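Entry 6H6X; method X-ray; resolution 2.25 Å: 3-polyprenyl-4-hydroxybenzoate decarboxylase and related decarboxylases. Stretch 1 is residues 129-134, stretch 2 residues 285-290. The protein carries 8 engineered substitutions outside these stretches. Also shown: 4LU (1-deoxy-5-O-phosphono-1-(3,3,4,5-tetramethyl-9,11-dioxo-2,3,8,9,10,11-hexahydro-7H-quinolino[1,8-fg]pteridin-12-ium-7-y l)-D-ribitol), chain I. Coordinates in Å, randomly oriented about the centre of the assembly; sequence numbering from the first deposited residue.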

# COMPACT_ATOMS: atom_id res chain seq x y z
N PRO B 129 -12.00 -22.85 -21.26
CA PRO B 129 -12.96 -22.31 -20.30
C PRO B 129 -12.92 -23.08 -18.98
O PRO B 129 -12.72 -24.29 -18.98
CB PRO B 129 -14.29 -22.52 -20.99
CG PRO B 129 -13.97 -22.74 -22.44
CD PRO B 129 -12.67 -23.48 -22.40
N TYR B 130 -13.04 -22.36 -17.86
CA TYR B 130 -13.04 -22.97 -16.53
C TYR B 130 -14.22 -22.53 -15.73
O TYR B 130 -14.59 -21.36 -15.74
CB TYR B 130 -11.79 -22.57 -15.76
CG TYR B 130 -10.65 -23.53 -15.93
CD1 TYR B 130 -9.82 -23.44 -17.01
CD2 TYR B 130 -10.38 -24.49 -14.98
CE1 TYR B 130 -8.75 -24.31 -17.18
CE2 TYR B 130 -9.33 -25.35 -15.13
CZ TYR B 130 -8.52 -25.25 -16.25
OH TYR B 130 -7.46 -26.07 -16.44
N ILE B 131 -14.81 -23.49 -15.03
CA ILE B 131 -15.84 -23.22 -14.01
C ILE B 131 -15.07 -23.00 -12.73
O ILE B 131 -14.36 -23.89 -12.29
CB ILE B 131 -16.80 -24.43 -13.86
CG1 ILE B 131 -17.53 -24.68 -15.19
CG2 ILE B 131 -17.80 -24.21 -12.73
CD1 ILE B 131 -18.41 -25.91 -15.17
N THR B 132 -15.19 -21.80 -12.15
CA THR B 132 -14.39 -21.40 -11.00
C THR B 132 -15.19 -21.11 -9.74
O THR B 132 -14.59 -20.89 -8.72
CB THR B 132 -13.57 -20.15 -11.30
OG1 THR B 132 -14.45 -19.13 -11.78
CG2 THR B 132 -12.56 -20.45 -12.39
N ALA B 133 -16.53 -21.10 -9.81
CA ALA B 133 -17.34 -20.74 -8.66
C ALA B 133 -18.36 -21.78 -8.22
O ALA B 133 -19.36 -21.45 -7.60
CB ALA B 133 -18.02 -19.42 -8.92
N ALA B 134 -18.09 -23.02 -8.51
CA ALA B 134 -19.00 -24.10 -8.22
C ALA B 134 -18.61 -24.70 -6.90
O ALA B 134 -17.46 -25.07 -6.73
CB ALA B 134 -18.95 -25.19 -9.28
N VAL B 285 -28.53 -16.85 -13.74
CA VAL B 285 -27.32 -16.03 -13.73
C VAL B 285 -26.11 -16.91 -13.47
O VAL B 285 -26.09 -17.63 -12.49
CB VAL B 285 -27.37 -14.96 -12.65
CG1 VAL B 285 -26.28 -13.95 -12.85
CG2 VAL B 285 -28.72 -14.27 -12.68
N TYR B 286 -25.11 -16.85 -14.34
CA TYR B 286 -23.89 -17.60 -14.17
C TYR B 286 -22.88 -16.74 -13.35
O TYR B 286 -22.64 -15.59 -13.69
CB TYR B 286 -23.33 -18.00 -15.51
CG TYR B 286 -22.07 -18.86 -15.38
CD1 TYR B 286 -20.81 -18.26 -15.21
CD2 TYR B 286 -22.12 -20.25 -15.39
CE1 TYR B 286 -19.68 -19.03 -15.05
CE2 TYR B 286 -20.97 -21.01 -15.24
CZ TYR B 286 -19.77 -20.37 -15.06
OH TYR B 286 -18.62 -21.13 -14.92
N HIS B 287 -22.28 -17.32 -12.31
CA HIS B 287 -21.31 -16.62 -11.45
C HIS B 287 -19.90 -17.16 -11.76
O HIS B 287 -19.68 -18.38 -11.83
CB HIS B 287 -21.66 -16.84 -10.01
CG HIS B 287 -20.67 -16.30 -9.04
ND1 HIS B 287 -20.43 -16.91 -7.83
CD2 HIS B 287 -19.88 -15.22 -9.07
CE1 HIS B 287 -19.57 -16.19 -7.15
NE2 HIS B 287 -19.22 -15.16 -7.88
N THR B 288 -18.97 -16.25 -12.04
CA THR B 288 -17.58 -16.67 -12.13
C THR B 288 -16.73 -15.94 -11.10
O THR B 288 -17.06 -14.81 -10.72
CB THR B 288 -17.03 -16.49 -13.55
OG1 THR B 288 -15.85 -17.28 -13.65
CG2 THR B 288 -16.76 -15.01 -13.90
N ILE B 289 -15.68 -16.61 -10.64
CA ILE B 289 -14.71 -15.97 -9.74
C ILE B 289 -13.45 -15.84 -10.57
O ILE B 289 -12.95 -16.82 -11.11
CB ILE B 289 -14.48 -16.81 -8.49
CG1 ILE B 289 -15.69 -16.69 -7.53
CG2 ILE B 289 -13.23 -16.38 -7.76
CD1 ILE B 289 -15.72 -17.82 -6.48
N ILE B 290 -12.96 -14.62 -10.70
CA ILE B 290 -11.73 -14.39 -11.45
C ILE B 290 -10.57 -14.75 -10.54
O ILE B 290 -10.50 -14.25 -9.41
CB ILE B 290 -11.62 -12.94 -11.86
CG1 ILE B 290 -12.74 -12.63 -12.87
CG2 ILE B 290 -10.29 -12.67 -12.52
CD1 ILE B 290 -12.96 -11.12 -12.99
C9 4LU I . -11.03 -22.38 -3.53
C8 4LU I . -11.64 -21.23 -4.12
C7 4LU I . -11.52 -20.93 -5.48
C10 4LU I . -9.13 -25.47 -4.53
C6 4LU I . -10.52 -21.73 -6.30
N3 4LU I . -8.66 -27.68 -6.16
C2 4LU I . -8.66 -27.82 -4.80
C13 4LU I . -10.53 -20.33 -8.63
C5 4LU I . -10.26 -21.59 -7.82
C1 4LU I . -8.62 -23.41 -7.64
O2 4LU I . -8.46 -28.97 -4.28
N1 4LU I . -8.91 -26.74 -4.00
C4 4LU I . -8.87 -26.48 -6.78
O4 4LU I . -8.87 -26.40 -8.04
C4A 4LU I . -9.12 -25.27 -5.93
N5 4LU I . -9.39 -23.98 -6.49
C3 4LU I . -9.31 -22.56 -8.43
C12 4LU I . -11.49 -22.37 -8.36
C5A 4LU I . -10.06 -22.99 -5.70
C7M 4LU I . -12.17 -19.68 -6.06
C8M 4LU I . -12.46 -20.40 -3.18
C9A 4LU I . -10.20 -23.28 -4.25
N10 4LU I . -9.42 -24.36 -3.69
C1' 4LU I . -9.36 -24.60 -2.25
C2' 4LU I . -10.46 -25.49 -1.63
O2' 4LU I . -11.78 -25.20 -2.10
C3' 4LU I . -10.45 -25.25 -0.13
O3' 4LU I . -9.11 -25.36 0.36
C4' 4LU I . -11.41 -26.18 0.61
O4' 4LU I . -11.79 -25.71 1.94
C5' 4LU I . -10.93 -27.61 0.79
O5' 4LU I . -12.05 -28.18 1.50
P 4LU I . -11.96 -29.56 2.35
O2P 4LU I . -13.39 -29.93 2.76
O3P 4LU I . -11.41 -30.62 1.35
O1P 4LU I . -11.07 -29.22 3.55
O HOH W 1 -16.15 -19.75 -14.15
O HOH W 2 -21.31 -19.77 -7.05
O HOH W 3 -18.43 -20.71 -11.91

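The two stretches belong to one chain but lie more than 150 residues apart in sequence, and they meet nearly at right angles: the directions from CA of Tyr130 to CA of Ala133 and from CA of Tyr286 to CA of Ile289 differ by 91°. Tyr130 and Ile131 are in strand, as are Tyr286 and His287, yet the backbones do not pair as neighbours in a sheet. Their nearest approach in register is 5.4 Å, from Ala133 CA to Thr288 CA, and no direct hydrogen bond joins main chain to main chain. Contact is compact, burying 292 Å² over both sides, and three waters bridge the two stretches.

Waters 1 and 3 link main-chain groups of the first stretch to the second. Water 1 donates to Tyr130 O (2.7 Å) and accepts from Thr132 N (3.0 Å), while also hydrogen bonding to Tyr286 OH (2.9 Å) and Thr288 OG1 (2.5 Å). It thus ties two main-chain groups of the first stretch to two side-chain hydroxyls of the second. Water 3 links main chain to main chain, accepting from Ala133 N (2.9 Å) and donating to His287 O (2.6 Å).

The direct polar link comes from Thr132, whose CA-to-CB bond points toward the second stretch. With chi1 in the p rotamer, its hydroxyl donates from Thr132 OG1 to Ile289 O at 2.8 Å, satisfying a buried carbonyl. Thr288 OG1 lies 3.0 Å from the same Thr132 OG1, so the two threonine hydroxyls and water 1 form a tight polar cluster.

Ala133, also directed toward the partner, has the largest area covered by the opposing stretch. Its small methyl fits over one face of the His287 ring, with Ala133 CB 4.0 Å from the ring centroid and 27° off the normal, a CH-pi arrangement. The same methyl meets an aliphatic neighbour, Ala133 CB lying 3.7 Å from Ile289 CD1. Water 2 adds a polar bridge beside this packing, donating to Ala133 O (2.6 Å) and hydrogen bonding to His287 ND1 (3.1 Å); His287 NE2 is engaged elsewhere in the structure.

Tyr286 leaves its backbone sideways, but its t rotamer brings the end of the side chain nearer the first stretch. Tyr286 OH comes within 3.6 Å of Ile131 CA and 3.7 Å of Ile131 CG1, packing against aliphatic carbon while water 1 meets its polarity. Both stretches also reach the bound 4LU, through Thr132 O, 3.5 Å from 4LU C12, and Ile289 CG2, 3.9 Å from 4LU C7M.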